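Local coordinates for putative uncharacterized protein PH1780 (Pyrococcus horikoshii, PDB 2YZQ) that binds S-adenosylmethionine through its CBS domains, probably as a sensor or regulatory module, although its cellular role is not established, at residues Leu107-Ile112 against Asp272-Leu277; Ser155-Leu160 against Ile265-Asp270; Ala244-Lys249 against Glu253-Ile258. All blocks are in the same frame, centred on the assembly; numbering follows the deposited sequence.

Contact 1 of 3, residues Leu107-Ile112 against Asp272-Leu277; sequences LTVGDI and DLLKVL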
# COMPACT_ATOMS: atom_id res chain seq x y z
N LEU A 107 -7.08 -5.73 9.65
CA LEU A 107 -7.59 -5.19 8.40
C LEU A 107 -6.52 -4.32 7.76
O LEU A 107 -6.07 -3.35 8.37
CB LEU A 107 -8.84 -4.35 8.65
CG LEU A 107 -9.42 -3.62 7.44
CD1 LEU A 107 -10.00 -4.63 6.45
CD2 LEU A 107 -10.49 -2.65 7.90
N THR A 108 -6.11 -4.67 6.55
CA THR A 108 -5.08 -3.91 5.86
C THR A 108 -5.64 -3.15 4.67
O THR A 108 -6.77 -3.37 4.25
CB THR A 108 -3.96 -4.81 5.32
OG1 THR A 108 -4.46 -5.59 4.23
CG2 THR A 108 -3.46 -5.74 6.41
N VAL A 109 -4.83 -2.25 4.12
CA VAL A 109 -5.24 -1.50 2.94
C VAL A 109 -5.45 -2.52 1.83
O VAL A 109 -6.39 -2.41 1.05
CB VAL A 109 -4.15 -0.50 2.52
CG1 VAL A 109 -4.49 0.10 1.16
CG2 VAL A 109 -4.02 0.60 3.55
N GLY A 110 -4.56 -3.51 1.77
CA GLY A 110 -4.66 -4.55 0.76
C GLY A 110 -6.00 -5.26 0.83
O GLY A 110 -6.61 -5.53 -0.20
N ASP A 111 -6.45 -5.57 2.04
CA ASP A 111 -7.73 -6.25 2.22
C ASP A 111 -8.87 -5.41 1.65
O ASP A 111 -9.77 -5.93 1.01
CB ASP A 111 -8.02 -6.52 3.69
CG ASP A 111 -7.06 -7.50 4.32
OD1 ASP A 111 -6.65 -8.47 3.64
OD2 ASP A 111 -6.72 -7.31 5.51
N ILE A 112 -8.83 -4.11 1.92
CA ILE A 112 -9.88 -3.23 1.44
C ILE A 112 -9.90 -3.20 -0.09
O ILE A 112 -10.96 -3.24 -0.70
CB ILE A 112 -9.71 -1.80 2.01
CG1 ILE A 112 -9.90 -1.85 3.53
CG2 ILE A 112 -10.72 -0.85 1.37
CD1 ILE A 112 -9.76 -0.52 4.23
N ASP A 272 -4.75 5.98 -1.56
CA ASP A 272 -5.57 7.09 -2.03
C ASP A 272 -7.03 6.68 -2.19
O ASP A 272 -7.93 7.51 -2.07
CB ASP A 272 -5.04 7.62 -3.37
CG ASP A 272 -3.67 8.25 -3.24
OD1 ASP A 272 -3.51 9.11 -2.35
OD2 ASP A 272 -2.77 7.91 -4.03
N LEU A 273 -7.26 5.40 -2.46
CA LEU A 273 -8.61 4.91 -2.62
C LEU A 273 -9.38 4.94 -1.31
O LEU A 273 -10.61 4.97 -1.30
CB LEU A 273 -8.58 3.49 -3.21
CG LEU A 273 -8.03 3.45 -4.64
CD1 LEU A 273 -8.00 2.01 -5.14
CD2 LEU A 273 -8.90 4.30 -5.55
N LEU A 274 -8.66 4.95 -0.19
CA LEU A 274 -9.31 5.00 1.13
C LEU A 274 -10.13 6.28 1.27
O LEU A 274 -11.14 6.31 1.98
CB LEU A 274 -8.26 4.95 2.24
CG LEU A 274 -7.39 3.69 2.33
CD1 LEU A 274 -6.37 3.87 3.43
CD2 LEU A 274 -8.26 2.47 2.60
N LYS A 275 -9.71 7.33 0.58
CA LYS A 275 -10.41 8.60 0.65
C LYS A 275 -11.83 8.51 0.11
O LYS A 275 -12.69 9.34 0.44
CB LYS A 275 -9.61 9.67 -0.11
CG LYS A 275 -8.18 9.82 0.41
CD LYS A 275 -7.45 10.93 -0.31
CE LYS A 275 -7.30 10.65 -1.80
NZ LYS A 275 -6.69 11.82 -2.49
N VAL A 276 -12.08 7.52 -0.74
CA VAL A 276 -13.40 7.32 -1.31
C VAL A 276 -14.40 6.96 -0.21
O VAL A 276 -15.57 7.34 -0.26
CB VAL A 276 -13.38 6.19 -2.35
CG1 VAL A 276 -14.79 5.94 -2.88
CG2 VAL A 276 -12.44 6.56 -3.49
N LEU A 277 -13.92 6.23 0.80
CA LEU A 277 -14.77 5.80 1.91
C LEU A 277 -15.15 6.94 2.85
O LEU A 277 -16.09 6.81 3.64
CB LEU A 277 -14.07 4.70 2.71
CG LEU A 277 -14.05 3.32 2.04
CD1 LEU A 277 -13.08 2.40 2.77
CD2 LEU A 277 -15.45 2.73 2.05
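Leu274 reaches across to the first turn of helix 109-117 and sets one methyl against each of two side chains there. Its CD1 meets Val109 CG2 at 4.0 Å and its CD2 meets Ile112 CD1 at 3.7 Å. The leucine crosses both partners at about a right angle, so methyl tips meet there and neither partner runs alongside the leucine. In Ile112, CG1 lies anti to the carbonyl carbon (chi1 -65°) and the chain is extended beyond it, which carries CD1 out to Leu274. The other branch, CG2, faces Leu277 CD1 more loosely at 4.3 Å, one turn further along 272-277. Met86 of helix 79-89 touches both Val109 and Leu274 and covers the same hydrophobic patch. A capping box fixes where the helix starts: Asp111 N donates to Thr108 OG1 at 3.0 Å, and Thr108 N donates to Asp111 OD2 at 2.9 Å, on the anti side of the carboxylate and 33° out of its plane. The contact joins the second CBS domain to the last one by aliphatic branches alone, so its hold depends on shape and burial, while the polar bonds of Thr108 and Asp111 serve their own helix end.

Contact 2 of 3, residues Ser155-Leu160 against Ile265-Asp270; sequences SNSMAL and IGLIRD
Arg269 and Asn156 supply the polar link between strand 263-269 and the loop leading into strand 159-163. Arg269 NH1 donates to the backbone carbonyl Asn156 O at 2.9 Å with an N-H...O angle of 143°. The nitrogen stands above the carbonyl plane, 39° out of it, so the bond is neither straight nor directed at a lone pair. Arg269 is bent at chi3, which turns the guanidinium aside to reach this oxygen. Asn156 OD1 lies over one face of the guanidinium, 3.7 Å from Arg269 NH1, with the amide and guanidinium planes 43° apart. On the same arginine, NH2 forms a salt bridge with Asp272.

Van der Waals contacts lie beside this link. Ser157 presents its CB and OG to one methyl of Leu267, OG standing 3.4 Å from Leu267 CD2, and Ser157 CB also rests 4.1 Å from Arg269 CD.

Two successive ST turns shape the loop from within: Ser155 OG accepts from Ser157 N at 3.0 Å, and Ser157 OG accepts from Ala159 N at 3.2 Å, the latter nearly straight.

Without the guanidinium, as with an alanine here, Asn156 O would probably lose this donor and Asp272 its salt-bridge mate, and the loop could shift. The contact thus rests on one cationic side chain holding a backbone carbonyl, and joins parts of the third and fourth CBS domains beside the ligand pocket, where Met158 of the same loop touches S-adenosylmethionine.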
# COMPACT_ATOMS: atom_id res chain seq x y z
N SER A 155 9.81 8.61 -0.98
CA SER A 155 8.54 8.67 -1.69
C SER A 155 7.39 8.18 -0.82
O SER A 155 7.60 7.32 0.05
CB SER A 155 8.60 7.80 -2.95
OG SER A 155 7.34 7.78 -3.60
N ASN A 156 6.19 8.71 -1.04
CA ASN A 156 5.04 8.26 -0.27
C ASN A 156 4.39 7.07 -0.98
O ASN A 156 3.33 6.60 -0.59
CB ASN A 156 4.02 9.39 -0.04
CG ASN A 156 3.49 9.99 -1.33
OD1 ASN A 156 3.24 9.29 -2.30
ND2 ASN A 156 3.30 11.31 -1.33
N SER A 157 5.06 6.59 -2.03
CA SER A 157 4.58 5.45 -2.79
C SER A 157 5.59 4.31 -2.71
O SER A 157 6.78 4.52 -2.49
CB SER A 157 4.37 5.82 -4.26
OG SER A 157 3.92 4.69 -5.00
N MET A 158 5.09 3.09 -2.89
CA MET A 158 5.95 1.92 -2.86
C MET A 158 6.74 1.80 -4.16
O MET A 158 7.69 1.02 -4.24
CB MET A 158 5.11 0.66 -2.66
CG MET A 158 4.42 0.62 -1.31
SD MET A 158 3.57 -0.94 -1.09
CE MET A 158 4.95 -2.03 -0.88
N ALA A 159 6.37 2.58 -5.17
CA ALA A 159 7.06 2.51 -6.45
C ALA A 159 7.34 3.87 -7.07
O ALA A 159 6.64 4.84 -6.81
CB ALA A 159 6.27 1.67 -7.43
N LEU A 160 8.37 3.90 -7.91
CA LEU A 160 8.75 5.11 -8.63
C LEU A 160 8.49 4.95 -10.12
O LEU A 160 9.05 4.06 -10.75
CB LEU A 160 10.25 5.40 -8.47
CG LEU A 160 10.84 5.76 -7.12
CD1 LEU A 160 12.37 5.75 -7.20
CD2 LEU A 160 10.34 7.13 -6.71
N ILE A 265 0.62 12.37 -15.20
CA ILE A 265 -0.02 13.52 -14.54
C ILE A 265 -0.37 13.24 -13.09
O ILE A 265 -0.90 14.11 -12.39
CB ILE A 265 -1.30 13.95 -15.29
CG1 ILE A 265 -2.34 12.82 -15.28
CG2 ILE A 265 -0.94 14.34 -16.72
CD1 ILE A 265 -3.66 13.19 -15.96
N GLY A 266 -0.08 12.03 -12.62
CA GLY A 266 -0.39 11.70 -11.24
C GLY A 266 -0.14 10.25 -10.90
O GLY A 266 0.45 9.51 -11.68
N LEU A 267 -0.62 9.83 -9.73
CA LEU A 267 -0.45 8.46 -9.29
C LEU A 267 -1.62 8.09 -8.39
O LEU A 267 -2.00 8.87 -7.52
CB LEU A 267 0.85 8.34 -8.48
CG LEU A 267 1.24 6.95 -7.96
CD1 LEU A 267 1.67 6.08 -9.13
CD2 LEU A 267 2.37 7.08 -6.94
N ILE A 268 -2.22 6.93 -8.63
CA ILE A 268 -3.31 6.50 -7.76
C ILE A 268 -2.78 5.30 -6.96
O ILE A 268 -2.50 4.24 -7.51
CB ILE A 268 -4.60 6.12 -8.56
CG1 ILE A 268 -5.72 5.74 -7.57
CG2 ILE A 268 -4.34 5.00 -9.56
CD1 ILE A 268 -6.19 6.90 -6.71
N ARG A 269 -2.61 5.52 -5.66
CA ARG A 269 -2.10 4.50 -4.74
C ARG A 269 -3.30 3.84 -4.08
O ARG A 269 -4.39 4.41 -4.04
CB ARG A 269 -1.24 5.13 -3.64
CG ARG A 269 -0.05 5.97 -4.14
CD ARG A 269 0.59 6.68 -2.94
NE ARG A 269 -0.36 7.61 -2.34
CZ ARG A 269 -0.29 8.05 -1.09
NH1 ARG A 269 0.68 7.64 -0.28
NH2 ARG A 269 -1.21 8.89 -0.63
N ASP A 270 -3.10 2.64 -3.54
CA ASP A 270 -4.18 1.96 -2.85
C ASP A 270 -4.64 2.84 -1.69
O ASP A 270 -5.83 2.94 -1.40
CB ASP A 270 -3.74 0.57 -2.35
CG ASP A 270 -2.39 0.57 -1.63
OD1 ASP A 270 -1.87 1.64 -1.26
OD2 ASP A 270 -1.84 -0.54 -1.41

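Contact 3 of 3, residues Ala244-Lys249 against Glu253-Ile258; sequences ALKMAK and EQLPVI. With SAM (S-adenosylmethionine), chain B.
Met247 reaches from helix 240-250 to the start of strand 254-259. From CB, its CG lies anti to the carbonyl carbon (chi1 -68°) and rests 3.6 Å from Leu255 CD1. The chain then runs on extended, carrying SD past Leu273, which it touches. The terminal CE arrives at the backbone, 3.7 Å from Glu253 O and 4.0 Å from Gln254 CA, with Leu255 CD1 again close by. Leu255 thus offers CD1 to the methionine, while its other methyl, CD2, takes Lys246 CD at 3.6 Å. That lysine crosses it at about a right angle and leads its amino group away from the strand.

The strand also serves S-adenosylmethionine. Gln254 O accepts from the adenine amino group N6 at 3.0 Å, and Gln254 NE2 gives a weak bond to N7, so one residue reads two neighbouring positions of the adenine. At the far end of the ligand, its amino nitrogen N bonds to Glu253 OE2 at 2.7 Å, a short contact between probably opposite charges. The ligand is also hydrogen-bonded to Asp177, Thr228 and Ile232. The chemistry is divided by side: Met247, Lys246 and Leu255 fasten the strand to its helix through carbon atoms, while Glu253 and Gln254 hold the ligand by polar atoms.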
# COMPACT_ATOMS: atom_id res chain seq x y z
N ALA A 244 -8.99 -0.92 -8.61
CA ALA A 244 -8.82 -1.97 -7.60
C ALA A 244 -8.66 -3.33 -8.28
O ALA A 244 -7.88 -4.16 -7.82
CB ALA A 244 -10.01 -1.98 -6.66
N LEU A 245 -9.42 -3.55 -9.35
CA LEU A 245 -9.32 -4.81 -10.07
C LEU A 245 -7.90 -5.02 -10.58
O LEU A 245 -7.36 -6.13 -10.49
CB LEU A 245 -10.30 -4.83 -11.26
CG LEU A 245 -11.72 -5.32 -10.97
CD1 LEU A 245 -11.72 -6.83 -10.86
CD2 LEU A 245 -12.25 -4.69 -9.70
N LYS A 246 -7.29 -3.96 -11.10
CA LYS A 246 -5.93 -4.04 -11.61
C LYS A 246 -4.93 -4.23 -10.48
O LYS A 246 -3.98 -5.01 -10.60
CB LYS A 246 -5.59 -2.77 -12.41
CG LYS A 246 -6.39 -2.60 -13.69
CD LYS A 246 -5.98 -1.34 -14.44
CE LYS A 246 -6.76 -1.17 -15.74
NZ LYS A 246 -6.44 -2.23 -16.74
N MET A 247 -5.13 -3.52 -9.37
CA MET A 247 -4.23 -3.66 -8.23
C MET A 247 -4.25 -5.09 -7.72
O MET A 247 -3.20 -5.66 -7.39
CB MET A 247 -4.65 -2.71 -7.10
CG MET A 247 -4.45 -1.24 -7.44
SD MET A 247 -4.96 -0.15 -6.09
CE MET A 247 -4.11 1.36 -6.56
N ALA A 248 -5.44 -5.69 -7.66
CA ALA A 248 -5.58 -7.06 -7.20
C ALA A 248 -5.00 -8.06 -8.20
O ALA A 248 -4.26 -8.97 -7.83
CB ALA A 248 -7.06 -7.37 -6.94
N LYS A 249 -5.34 -7.87 -9.47
CA LYS A 249 -4.88 -8.75 -10.54
C LYS A 249 -3.36 -8.83 -10.66
O LYS A 249 -2.79 -9.91 -10.81
CB LYS A 249 -5.48 -8.29 -11.87
CG LYS A 249 -4.99 -9.06 -13.09
CD LYS A 249 -5.66 -8.55 -14.36
CE LYS A 249 -7.17 -8.72 -14.29
NZ LYS A 249 -7.84 -8.25 -15.53
N GLU A 253 0.43 -1.93 -5.69
CA GLU A 253 -0.19 -0.94 -4.81
C GLU A 253 -0.40 0.44 -5.42
O GLU A 253 -0.92 1.33 -4.75
CB GLU A 253 0.65 -0.80 -3.53
CG GLU A 253 0.79 -2.09 -2.72
CD GLU A 253 1.98 -2.95 -3.12
OE1 GLU A 253 2.54 -2.75 -4.22
OE2 GLU A 253 2.34 -3.84 -2.33
N GLN A 254 -0.02 0.62 -6.68
CA GLN A 254 -0.18 1.92 -7.32
C GLN A 254 -0.14 1.87 -8.83
O GLN A 254 0.58 1.06 -9.42
CB GLN A 254 0.91 2.88 -6.84
CG GLN A 254 2.33 2.46 -7.24
CD GLN A 254 2.80 1.22 -6.52
OE1 GLN A 254 2.86 1.19 -5.29
NE2 GLN A 254 3.16 0.18 -7.28
N LEU A 255 -0.90 2.77 -9.46
CA LEU A 255 -0.93 2.88 -10.91
C LEU A 255 -0.67 4.31 -11.33
O LEU A 255 -1.32 5.23 -10.84
CB LEU A 255 -2.29 2.49 -11.50
CG LEU A 255 -2.73 1.02 -11.59
CD1 LEU A 255 -2.88 0.43 -10.21
CD2 LEU A 255 -4.05 0.95 -12.36
N PRO A 256 0.32 4.53 -12.20
CA PRO A 256 0.58 5.91 -12.63
C PRO A 256 -0.69 6.39 -13.34
O PRO A 256 -1.37 5.61 -14.01
CB PRO A 256 1.73 5.75 -13.60
CG PRO A 256 2.52 4.62 -13.00
CD PRO A 256 1.44 3.64 -12.58
N VAL A 257 -1.03 7.66 -13.18
CA VAL A 257 -2.20 8.23 -13.84
C VAL A 257 -1.66 8.99 -15.04
O VAL A 257 -0.76 9.81 -14.89
CB VAL A 257 -2.96 9.20 -12.91
CG1 VAL A 257 -4.14 9.84 -13.66
CG2 VAL A 257 -3.45 8.44 -11.68
N ILE A 258 -2.20 8.71 -16.22
CA ILE A 258 -1.72 9.37 -17.43
C ILE A 258 -2.81 9.91 -18.34
O ILE A 258 -4.01 9.70 -18.13
CB ILE A 258 -0.89 8.41 -18.30
CG1 ILE A 258 -1.81 7.33 -18.89
CG2 ILE A 258 0.21 7.77 -17.47
CD1 ILE A 258 -1.19 6.50 -20.00
N SAM B . 4.79 -4.89 -2.16
CA SAM B . 4.64 -6.07 -3.03
C SAM B . 5.62 -7.14 -2.61
O SAM B . 5.49 -8.29 -3.02
OXT SAM B . 6.55 -6.87 -1.87
CB SAM B . 4.88 -5.65 -4.48
CG SAM B . 4.28 -6.69 -5.43
SD SAM B . 4.31 -6.07 -7.14
CE SAM B . 3.80 -7.60 -8.00
C5' SAM B . 6.06 -5.87 -7.54
C4' SAM B . 6.22 -5.77 -9.06
O4' SAM B . 5.14 -4.97 -9.61
C3' SAM B . 7.54 -5.08 -9.45
O3' SAM B . 8.14 -5.79 -10.54
C2' SAM B . 7.08 -3.67 -9.85
O2' SAM B . 8.01 -3.05 -10.75
C1' SAM B . 5.72 -3.98 -10.48
N9 SAM B . 4.83 -2.82 -10.54
C8 SAM B . 4.50 -1.93 -9.54
N7 SAM B . 3.57 -1.12 -9.97
C5 SAM B . 3.36 -1.35 -11.29
C6 SAM B . 2.57 -0.76 -12.32
N6 SAM B . 1.78 0.35 -12.07
N1 SAM B . 2.61 -1.29 -13.56
C2 SAM B . 3.40 -2.32 -13.86
N3 SAM B . 4.13 -2.93 -12.93
C4 SAM B . 4.16 -2.46 -11.66

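Overall arrangement
From the N terminus, the first segment to enter a contact is the end of strand 103-108 with the start of helix 109-117, in the second CBS domain; its partner in contact 1 arrives only near the C terminus, closing the longest loop. Inside that loop lies contact 2, which joins the third CBS domain to the fourth. Contact 3 sits within contact 2 in turn, a local closure between helix 240-250 and the strand that follows it; none of the three cross. Strands 254-259 and 263-269 are neighbours in one antiparallel sheet, tying contacts 2 and 3 together, and 263-269 runs directly into helix 270-273 of contact 1. The fourth CBS domain therefore takes part in all three.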